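Local coordinates for protein type C neurotoxin (Clostridium botulinum, PDB 3PME) that probably attaches the botulinum C/D mosaic neurotoxin to nerve-cell membranes, as its receptor binding domain, with gangliosides and phosphatidylethanolamine as likely partners, at residues A[203-207]-A[208-212]; A[75-78]-A[79-83]; A[285-288]-A[289-293]. All coordinates share one frame; numbering follows the deposited sequence.

Contact 1 of 3, residues A[203-207]-A[208-212]; sequences KELSN and EDINI. With SO4 (sulfate ion), chain B.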
ATOM      1  N   LYS A 203     -15.431  -9.874 -20.018  1.00 26.80           N
ATOM      2  CA  LYS A 203     -16.664 -10.154 -19.308  1.00 26.53           C
ATOM      3  C   LYS A 203     -16.746  -9.239 -18.101  1.00 27.17           C
ATOM      4  O   LYS A 203     -15.744  -8.641 -17.698  1.00 25.57           O
ATOM      5  CB  LYS A 203     -16.711 -11.617 -18.862  1.00 30.34           C
ATOM      6  CG  LYS A 203     -15.640 -11.974 -17.853  1.00 31.05           C
ATOM      7  CD  LYS A 203     -15.597 -13.465 -17.565  1.00 39.67           C
ATOM      8  CE  LYS A 203     -16.545 -13.859 -16.456  1.00 40.03           C
ATOM      9  NZ  LYS A 203     -16.339 -15.291 -16.087  1.00 43.60           N
ATOM     10  N   GLU A 204     -17.937  -9.144 -17.531  1.00 26.29           N
ATOM     11  CA  GLU A 204     -18.169  -8.429 -16.293  1.00 26.26           C
ATOM     12  C   GLU A 204     -17.860  -9.381 -15.142  1.00 26.40           C
ATOM     13  O   GLU A 204     -18.565 -10.369 -14.937  1.00 26.22           O
ATOM     14  CB  GLU A 204     -19.632  -7.968 -16.242  1.00 28.21           C
ATOM     15  CG  GLU A 204     -20.050  -7.330 -14.942  1.00 29.43           C
ATOM     16  CD  GLU A 204     -21.530  -6.996 -14.912  1.00 30.76           C
ATOM     17  OE1 GLU A 204     -22.182  -7.094 -15.975  1.00 30.16           O
ATOM     18  OE2 GLU A 204     -22.034  -6.649 -13.823  1.00 31.60           O
ATOM     19  N   LEU A 205     -16.782  -9.112 -14.404  1.00 24.79           N
ATOM     20  CA  LEU A 205     -16.375 -10.018 -13.338  1.00 23.85           C
ATOM     21  C   LEU A 205     -17.341  -9.925 -12.167  1.00 22.06           C
ATOM     22  O   LEU A 205     -17.767  -8.830 -11.801  1.00 24.79           O
ATOM     23  CB  LEU A 205     -14.965  -9.686 -12.850  1.00 24.90           C
ATOM     24  CG  LEU A 205     -13.801  -9.907 -13.815  1.00 24.79           C
ATOM     25  CD1 LEU A 205     -12.482  -9.582 -13.118  1.00 27.25           C
ATOM     26  CD2 LEU A 205     -13.795 -11.331 -14.336  1.00 28.45           C
ATOM     27  N   SER A 206     -17.681 -11.069 -11.584  1.00 25.60           N
ATOM     28  CA  SER A 206     -18.523 -11.097 -10.390  1.00 25.38           C
ATOM     29  C   SER A 206     -17.781 -10.476  -9.212  1.00 23.55           C
ATOM     30  O   SER A 206     -16.562 -10.353  -9.238  1.00 25.90           O
ATOM     31  CB  SER A 206     -18.901 -12.534 -10.038  1.00 25.93           C
ATOM     32  OG  SER A 206     -17.762 -13.261  -9.619  1.00 26.49           O
ATOM     33  N   ASN A 207     -18.510 -10.089  -8.175  1.00 25.59           N
ATOM     34  CA  ASN A 207     -17.868  -9.618  -6.959  1.00 26.15           C
ATOM     35  C   ASN A 207     -16.873 -10.637  -6.428  1.00 26.81           C
ATOM     36  O   ASN A 207     -15.778 -10.280  -5.985  1.00 24.72           O
ATOM     37  CB  ASN A 207     -18.908  -9.287  -5.901  1.00 26.44           C
ATOM     38  CG  ASN A 207     -19.716  -8.067  -6.267  1.00 30.89           C
ATOM     39  OD1 ASN A 207     -19.515  -7.485  -7.333  1.00 32.85           O
ATOM     40  ND2 ASN A 207     -20.623  -7.662  -5.386  1.00 31.49           N
ATOM     41  N   GLU A 208     -17.245 -11.912  -6.484  1.00 25.32           N
ATOM     42  CA  GLU A 208     -16.363 -12.974  -6.018  1.00 26.72           C
ATOM     43  C   GLU A 208     -15.064 -13.013  -6.825  1.00 27.25           C
ATOM     44  O   GLU A 208     -13.970 -13.141  -6.267  1.00 28.24           O
ATOM     45  CB  GLU A 208     -17.080 -14.329  -6.083  1.00 31.24           C
ATOM     46  CG  GLU A 208     -16.239 -15.498  -5.593  1.00 37.05           C
ATOM     47  CD  GLU A 208     -17.053 -16.769  -5.423  1.00 44.47           C
ATOM     48  OE1 GLU A 208     -18.287 -16.729  -5.644  1.00 48.98           O
ATOM     49  OE2 GLU A 208     -16.460 -17.807  -5.065  1.00 47.95           O
ATOM     50  N   ASP A 209     -15.186 -12.899  -8.143  1.00 25.38           N
ATOM     51  CA  ASP A 209     -14.017 -12.949  -9.010  1.00 24.20           C
ATOM     52  C   ASP A 209     -13.130 -11.717  -8.850  1.00 25.31           C
ATOM     53  O   ASP A 209     -11.907 -11.825  -8.850  1.00 24.61           O
ATOM     54  CB  ASP A 209     -14.423 -13.166 -10.465  1.00 29.84           C
ATOM     55  CG  ASP A 209     -14.809 -14.610 -10.741  1.00 37.16           C
ATOM     56  OD1 ASP A 209     -14.546 -15.469  -9.867  1.00 37.67           O
ATOM     57  OD2 ASP A 209     -15.362 -14.887 -11.825  1.00 36.23           O
ATOM     58  N   ILE A 210     -13.741 -10.550  -8.691  1.00 23.27           N
ATOM     59  CA  ILE A 210     -12.965  -9.338  -8.426  1.00 22.56           C
ATOM     60  C   ILE A 210     -12.114  -9.513  -7.175  1.00 24.91           C
ATOM     61  O   ILE A 210     -10.941  -9.137  -7.147  1.00 24.36           O
ATOM     62  CB  ILE A 210     -13.885  -8.126  -8.287  1.00 21.84           C
ATOM     63  CG1 ILE A 210     -14.510  -7.801  -9.652  1.00 22.43           C
ATOM     64  CG2 ILE A 210     -13.117  -6.927  -7.709  1.00 22.60           C
ATOM     65  CD1 ILE A 210     -15.590  -6.738  -9.601  1.00 21.71           C
ATOM     66  N   ASN A 211     -12.693 -10.109  -6.143  1.00 23.98           N
ATOM     67  CA  ASN A 211     -11.939 -10.349  -4.916  1.00 22.49           C
ATOM     68  C   ASN A 211     -10.853 -11.416  -5.033  1.00 27.40           C
ATOM     69  O   ASN A 211      -9.836 -11.353  -4.343  1.00 25.79           O
ATOM     70  CB  ASN A 211     -12.884 -10.600  -3.746  1.00 26.49           C
ATOM     71  CG  ASN A 211     -13.477  -9.309  -3.212  1.00 27.62           C
ATOM     72  OD1 ASN A 211     -14.539  -8.855  -3.665  1.00 29.95           O
ATOM     73  ND2 ASN A 211     -12.776  -8.686  -2.274  1.00 27.83           N
ATOM     74  N   ILE A 212     -11.056 -12.376  -5.920  1.00 27.26           N
ATOM     75  CA  ILE A 212     -10.012 -13.352  -6.196  1.00 28.59           C
ATOM     76  C   ILE A 212      -8.812 -12.674  -6.856  1.00 26.85           C
ATOM     77  O   ILE A 212      -7.667 -12.924  -6.478  1.00 28.16           O
ATOM     78  CB  ILE A 212     -10.546 -14.502  -7.061  1.00 30.20           C
ATOM     79  CG1 ILE A 212     -11.538 -15.328  -6.240  1.00 32.17           C
ATOM     80  CG2 ILE A 212      -9.409 -15.385  -7.540  1.00 31.62           C
ATOM     81  CD1 ILE A 212     -12.253 -16.392  -7.043  1.00 33.12           C
TER
HETATM   82  S   SO4 B   1     -22.467  -9.694  -8.308  0.50 31.77           S
HETATM   83  O1  SO4 B   1     -22.371  -8.568  -9.235  0.50 37.11           O
HETATM   84  O2  SO4 B   1     -23.469 -10.630  -8.812  0.50 35.93           O
HETATM   85  O3  SO4 B   1     -21.179 -10.367  -8.219  0.50 32.90           O
HETATM   86  O4  SO4 B   1     -22.862  -9.204  -6.990  0.50 35.14           O
HETATM   87  O   HOH W   1     -14.324 -15.897 -14.498  1.00 45.67           O
HETATM   88  O   HOH W   2     -16.826 -13.383 -13.124  1.00 37.40           O
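S206 and D209 meet where an extended loop winds into the first turn of helix 207-218: the backbone is drawn out up to S206, turns helical at N207, and I210 N then donates to S206 O (2.9 Å, 169° at the hydrogen), the acceptor being approached nearly end-on. One residue further on, N211 N closes the next turn on N207 O. S206 is the N-cap. Its chi1 of 68° tucks OG between its own backbone N and carbonyl carbon, and from there the hydroxyl reaches forward to accept from D209 N at 3.0 Å.

The side chain of D209 folds back over the cap, with CG 3.4 Å from S206 OG. Its OD2 does not touch the S206 backbone directly; a water accepts from S206 N and donates to OD2, so the carboxylate answers the cap residue through solvent. A second water joins the same oxygen to K203 NZ. Lysine and aspartate, 4.4 Å apart between NZ and OD2, are therefore too far for a salt bridge but share a bridging water, and their opposite charges probably still attract.

On the buried side, L205 CB packs against I210 CG1 at 3.7 Å, while I210 also rests on T144 and T146 of strand 141-148. Outward, N207 N points at a sulfate, probably from the crystallisation liquor, and donates to its O3 at 2.7 Å; N207 OD1 is meanwhile bonded to Y156 OH. A sulfate on the amide that starts a helix is in keeping with the partial positive charge expected there. The whole is a serine N-cap, with a water-mediated counterpart to the return bond of a capping box, starting the helix that follows strand 193-201 of the concanavalin-like domain.

Contact 2 of 3, residues A[75-78]-A[79-83]; sequences IKIS and KDLTN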
ATOM      1  N   ILE A  75      -3.129   1.301  -8.490  1.00 15.94           N
ATOM      2  CA  ILE A  75      -2.559   2.611  -8.746  1.00 15.03           C
ATOM      3  C   ILE A  75      -2.059   3.229  -7.429  1.00 16.47           C
ATOM      4  O   ILE A  75      -2.579   2.929  -6.348  1.00 17.73           O
ATOM      5  CB  ILE A  75      -3.592   3.526  -9.466  1.00 15.81           C
ATOM      6  CG1 ILE A  75      -2.932   4.794 -10.026  1.00 17.56           C
ATOM      7  CG2 ILE A  75      -4.800   3.817  -8.558  1.00 17.13           C
ATOM      8  CD1 ILE A  75      -3.801   5.511 -11.073  1.00 20.28           C
ATOM      9  N   LYS A  76      -1.043   4.078  -7.553  1.00 16.59           N
ATOM     10  CA  LYS A  76      -0.404   4.741  -6.419  1.00 16.12           C
ATOM     11  C   LYS A  76      -0.061   6.139  -6.918  1.00 17.22           C
ATOM     12  O   LYS A  76       0.706   6.285  -7.870  1.00 18.18           O
ATOM     13  CB  LYS A  76       0.862   3.980  -6.014  1.00 17.24           C
ATOM     14  CG  LYS A  76       1.678   4.651  -4.925  1.00 17.94           C
ATOM     15  CD  LYS A  76       2.816   3.726  -4.498  1.00 17.08           C
ATOM     16  CE  LYS A  76       3.719   4.379  -3.440  1.00 18.55           C
ATOM     17  NZ  LYS A  76       4.577   5.433  -4.049  1.00 18.35           N
ATOM     18  N   ILE A  77      -0.658   7.163  -6.308  1.00 16.89           N
ATOM     19  CA  ILE A  77      -0.581   8.530  -6.815  1.00 14.94           C
ATOM     20  C   ILE A  77       0.138   9.429  -5.800  1.00 18.22           C
ATOM     21  O   ILE A  77      -0.272   9.523  -4.654  1.00 18.09           O
ATOM     22  CB  ILE A  77      -1.983   9.085  -7.153  1.00 16.77           C
ATOM     23  CG1 ILE A  77      -2.719   8.125  -8.092  1.00 18.30           C
ATOM     24  CG2 ILE A  77      -1.879  10.451  -7.811  1.00 17.21           C
ATOM     25  CD1 ILE A  77      -4.227   8.294  -8.059  1.00 21.00           C
ATOM     26  N   SER A  78       1.224  10.070  -6.219  1.00 17.80           N
ATOM     27  CA  SER A  78       2.024  10.866  -5.293  1.00 18.37           C
ATOM     28  C   SER A  78       1.220  11.949  -4.582  1.00 20.54           C
ATOM     29  O   SER A  78       0.175  12.393  -5.060  1.00 19.92           O
ATOM     30  CB  SER A  78       3.231  11.482  -6.010  1.00 20.25           C
ATOM     31  OG  SER A  78       2.858  12.618  -6.779  1.00 22.67           O
ATOM     32  N   LYS A  79       1.712  12.366  -3.425  1.00 20.14           N
ATOM     33  CA  LYS A  79       1.068  13.434  -2.674  1.00 18.76           C
ATOM     34  C   LYS A  79       0.936  14.716  -3.495  1.00 21.90           C
ATOM     35  O   LYS A  79      -0.129  15.338  -3.512  1.00 22.17           O
ATOM     36  CB  LYS A  79       1.833  13.710  -1.374  1.00 20.47           C
ATOM     37  CG  LYS A  79       1.327  14.936  -0.624  1.00 23.97           C
ATOM     38  CD  LYS A  79       2.061  15.152   0.710  1.00 26.07           C
ATOM     39  CE  LYS A  79       3.553  15.324   0.513  1.00 30.41           C
ATOM     40  NZ  LYS A  79       4.255  15.690   1.784  1.00 33.39           N
ATOM     41  N   ASP A  80       2.001  15.120  -4.181  1.00 22.34           N
ATOM     42  CA  ASP A  80       1.958  16.379  -4.928  1.00 25.10           C
ATOM     43  C   ASP A  80       0.972  16.335  -6.096  1.00 25.93           C
ATOM     44  O   ASP A  80       0.360  17.348  -6.425  1.00 27.47           O
ATOM     45  CB  ASP A  80       3.348  16.802  -5.413  1.00 27.01           C
ATOM     46  CG  ASP A  80       4.203  17.400  -4.300  1.00 34.46           C
ATOM     47  OD1 ASP A  80       3.853  17.232  -3.119  1.00 38.16           O
ATOM     48  OD2 ASP A  80       5.231  18.036  -4.611  1.00 38.59           O
ATOM     49  N   LEU A  81       0.813  15.166  -6.716  1.00 21.93           N
ATOM     50  CA  LEU A  81      -0.141  15.037  -7.807  1.00 21.59           C
ATOM     51  C   LEU A  81      -1.554  15.011  -7.234  1.00 23.56           C
ATOM     52  O   LEU A  81      -2.472  15.612  -7.788  1.00 24.68           O
ATOM     53  CB  LEU A  81       0.143  13.777  -8.615  1.00 22.00           C
ATOM     54  CG  LEU A  81      -0.700  13.540  -9.862  1.00 25.04           C
ATOM     55  CD1 LEU A  81      -0.786  14.820 -10.670  1.00 27.41           C
ATOM     56  CD2 LEU A  81      -0.076  12.420 -10.676  1.00 25.11           C
ATOM     57  N   THR A  82      -1.718  14.332  -6.102  1.00 21.17           N
ATOM     58  CA  THR A  82      -3.013  14.222  -5.433  1.00 22.11           C
ATOM     59  C   THR A  82      -3.525  15.583  -4.964  1.00 25.03           C
ATOM     60  O   THR A  82      -4.721  15.875  -5.047  1.00 23.77           O
ATOM     61  CB  THR A  82      -2.918  13.269  -4.226  1.00 21.84           C
ATOM     62  OG1 THR A  82      -2.559  11.961  -4.692  1.00 20.64           O
ATOM     63  CG2 THR A  82      -4.249  13.197  -3.474  1.00 21.33           C
ATOM     64  N   ASN A  83      -2.599  16.411  -4.490  1.00 25.01           N
ATOM     65  CA  ASN A  83      -2.906  17.741  -3.963  1.00 26.24           C
ATOM     66  C   ASN A  83      -3.349  18.729  -5.037  1.00 26.09           C
ATOM     67  O   ASN A  83      -3.965  19.753  -4.743  1.00 29.65           O
ATOM     68  CB  ASN A  83      -1.679  18.287  -3.222  1.00 27.13           C
ATOM     69  CG  ASN A  83      -1.937  19.625  -2.556  1.00 35.26           C
ATOM     70  OD1 ASN A  83      -2.858  19.761  -1.746  1.00 37.08           O
ATOM     71  ND2 ASN A  83      -1.109  20.621  -2.881  1.00 33.25           N
TER
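I77 and L81 lie obliquely across one another where strand 68-77 gives way to the short helix 79-82. The methyl CG2 of I77 does the touching, 3.9 Å from L81 CG and equally near its CD2. L81 brings its branch back to the strand because CG stands anti to the backbone N (chi1 -176°). T82 reaches the same isoleucine from another direction: the two side chains cross at about a right angle, and T82 OG1 sits 3.5 Å from I77 CG2.

S78 is held at both its carbonyl oxygen and its hydroxyl. S78 O takes two bonds from T82, one from the backbone N at 2.9 Å, in the ordinary helical way, and one from OG1 at 2.8 Å. The hydroxyl donates from above the carbonyl plane, 43° out of it, whereas the amide lies closer to that plane. A chi1 of -62° places OG1 beside its own backbone N, which is why one residue can offer both donors to a single oxygen. S78 OG, as N-cap, accepts from L81 N at 3.3 Å, a rather long capping bond; its stronger polar partner is N190 O, and M192 N bonds to it as well.

Around this corner, L81 packs on L193 of strand 193-201, while T82 OG1 also bonds to Y127 OH. K79, bent along its chain, donates from NZ to V413 O and makes a cation-pi contact with W412, and thus the helix links the end of strand 68-77, flanked in its sheet by strands 141-148 and 193-201, with the C-terminal part of the chain.

Contact 3 of 3, residues A[285-288]-A[289-293]; sequences SRIL and NGDDI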
ATOM      1  N   SER A 285      16.017  -7.885   1.276  1.00 24.41           N
ATOM      2  CA  SER A 285      15.022  -8.844   0.779  1.00 23.72           C
ATOM      3  C   SER A 285      13.639  -8.587   1.390  1.00 23.26           C
ATOM      4  O   SER A 285      13.515  -7.914   2.419  1.00 22.42           O
ATOM      5  CB  SER A 285      15.460 -10.294   1.010  1.00 31.73           C
ATOM      6  OG  SER A 285      15.485 -10.630   2.380  1.00 32.57           O
ATOM      7  N   ARG A 286      12.601  -9.099   0.741  1.00 21.36           N
ATOM      8  CA  ARG A 286      11.239  -8.893   1.237  1.00 20.13           C
ATOM      9  C   ARG A 286      11.000  -9.605   2.550  1.00 22.29           C
ATOM     10  O   ARG A 286      11.472 -10.728   2.761  1.00 23.97           O
ATOM     11  CB  ARG A 286      10.208  -9.349   0.203  1.00 21.72           C
ATOM     12  CG  ARG A 286      10.190  -8.511  -1.055  1.00 23.53           C
ATOM     13  CD  ARG A 286       9.241  -9.105  -2.079  1.00 27.52           C
ATOM     14  NE  ARG A 286       9.001  -8.174  -3.177  1.00 30.25           N
ATOM     15  CZ  ARG A 286       8.095  -8.369  -4.135  1.00 28.32           C
ATOM     16  NH1 ARG A 286       7.364  -9.472  -4.139  1.00 33.61           N
ATOM     17  NH2 ARG A 286       7.937  -7.465  -5.094  1.00 30.70           N
ATOM     18  N   ILE A 287      10.265  -8.941   3.436  1.00 19.85           N
ATOM     19  CA  ILE A 287       9.867  -9.528   4.704  1.00 19.88           C
ATOM     20  C   ILE A 287       8.535 -10.240   4.531  1.00 19.12           C
ATOM     21  O   ILE A 287       7.552  -9.647   4.083  1.00 20.14           O
ATOM     22  CB  ILE A 287       9.777  -8.467   5.800  1.00 18.50           C
ATOM     23  CG1 ILE A 287      11.155  -7.814   5.985  1.00 18.66           C
ATOM     24  CG2 ILE A 287       9.313  -9.099   7.105  1.00 19.71           C
ATOM     25  CD1 ILE A 287      11.178  -6.670   6.994  1.00 19.40           C
ATOM     26  N   LEU A 288       8.514 -11.519   4.867  1.00 19.36           N
ATOM     27  CA  LEU A 288       7.347 -12.355   4.626  1.00 20.97           C
ATOM     28  C   LEU A 288       6.561 -12.644   5.887  1.00 21.72           C
ATOM     29  O   LEU A 288       7.084 -12.636   6.993  1.00 22.25           O
ATOM     30  CB  LEU A 288       7.767 -13.682   3.985  1.00 23.60           C
ATOM     31  CG  LEU A 288       8.553 -13.560   2.684  1.00 24.78           C
ATOM     32  CD1 LEU A 288       8.772 -14.942   2.069  1.00 27.93           C
ATOM     33  CD2 LEU A 288       7.865 -12.633   1.686  1.00 25.54           C
ATOM     34  N   ASN A 289       5.278 -12.903   5.693  1.00 20.75           N
ATOM     35  CA  ASN A 289       4.415 -13.366   6.750  1.00 19.47           C
ATOM     36  C   ASN A 289       5.026 -14.521   7.557  1.00 25.20           C
ATOM     37  O   ASN A 289       5.370 -15.570   7.002  1.00 24.98           O
ATOM     38  CB  ASN A 289       3.084 -13.776   6.103  1.00 21.65           C
ATOM     39  CG  ASN A 289       2.068 -14.236   7.104  1.00 28.07           C
ATOM     40  OD1 ASN A 289       1.796 -13.560   8.096  1.00 29.12           O
ATOM     41  ND2 ASN A 289       1.487 -15.407   6.853  1.00 33.17           N
ATOM     42  N   GLY A 290       5.171 -14.314   8.866  1.00 21.42           N
ATOM     43  CA  GLY A 290       5.749 -15.306   9.753  1.00 22.28           C
ATOM     44  C   GLY A 290       7.264 -15.249   9.951  1.00 21.59           C
ATOM     45  O   GLY A 290       7.817 -16.029  10.729  1.00 25.02           O
ATOM     46  N   ASP A 291       7.941 -14.351   9.248  1.00 20.45           N
ATOM     47  CA  ASP A 291       9.400 -14.251   9.381  1.00 20.91           C
ATOM     48  C   ASP A 291       9.797 -13.880  10.810  1.00 20.01           C
ATOM     49  O   ASP A 291       9.108 -13.087  11.465  1.00 20.43           O
ATOM     50  CB  ASP A 291       9.976 -13.212   8.409  1.00 19.24           C
ATOM     51  CG  ASP A 291      10.256 -13.773   7.021  1.00 19.62           C
ATOM     52  OD1 ASP A 291      10.143 -15.007   6.839  1.00 25.25           O
ATOM     53  OD2 ASP A 291      10.612 -12.977   6.121  1.00 22.50           O
ATOM     54  N   ASP A 292      10.914 -14.449  11.276  1.00 20.44           N
ATOM     55  CA  ASP A 292      11.515 -14.091  12.562  1.00 20.27           C
ATOM     56  C   ASP A 292      12.479 -12.933  12.324  1.00 18.77           C
ATOM     57  O   ASP A 292      13.375 -13.019  11.481  1.00 19.83           O
ATOM     58  CB  ASP A 292      12.305 -15.266  13.154  1.00 23.08           C
ATOM     59  CG  ASP A 292      11.442 -16.207  13.992  1.00 32.74           C
ATOM     60  OD1 ASP A 292      10.201 -16.058  14.011  1.00 32.17           O
ATOM     61  OD2 ASP A 292      12.012 -17.098  14.654  1.00 37.91           O
ATOM     62  N   ILE A 293      12.312 -11.866  13.096  1.00 18.76           N
ATOM     63  CA  ILE A 293      12.998 -10.611  12.829  1.00 18.29           C
ATOM     64  C   ILE A 293      13.527  -9.984  14.116  1.00 17.90           C
ATOM     65  O   ILE A 293      13.125 -10.367  15.218  1.00 18.53           O
ATOM     66  CB  ILE A 293      12.049  -9.607  12.150  1.00 17.54           C
ATOM     67  CG1 ILE A 293      10.916  -9.228  13.103  1.00 20.13           C
ATOM     68  CG2 ILE A 293      11.482 -10.213  10.892  1.00 19.00           C
ATOM     69  CD1 ILE A 293      10.006  -8.114  12.569  1.00 20.82           C
TER
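A type II beta turn from L288 to D291 leads the chain into strand 292-299 of the C-terminal, trefoil-like domain, and the aspartate at its end reaches back to the residue that begins it. The turn is closed by D291 N donating to L288 O at 3.0 Å. N289 and G290 occupy its two corners; G290 has a positive phi, and at its backbone angles a CB would press on the carbonyl oxygen of N289. N289 starts its side chain away from L288, and its OD1 accepts from N347 N.

D291 adds a second link. Its CG lies beside its own backbone N (chi1 -85°), which swings the carboxylate over the turn toward L288, crossing that side chain at a slant. The same oxygen that grips the L288 amide, OD2, forms a salt bridge with K281, whose charge would be expected to steady the carboxylate. On the buried side, I287 packs on I275 of strand 273-277 and I345 of strand 343-347. L288 N meets D291 OD2 at 2.8 Å and 169°, from above the carboxylate plane and 62° out of it, while L288 CB lies 3.6 Å from that same oxygen.

Overall arrangement
Contact 2 comes first along the chain, then contact 1, then contact 3, with none nested in another. The centres of contact 1 and contact 2 lie about 27 Å apart, those of contact 1 and contact 3 about 30 Å, and those of contact 2 and contact 3 about 29 Å; no pair touches. Contacts 1 and 2 belong to the concanavalin-like part: strand 68-77, which runs into contact 2, pairs with strand 193-201, which leads toward contact 1. Contact 3 stands in the trefoil-like part, on the opposite side of the chain's centre from contact 2, their nearest atoms about 12 Å apart. Each shapes a local change of chain direction within this two-domain receptor-binding module.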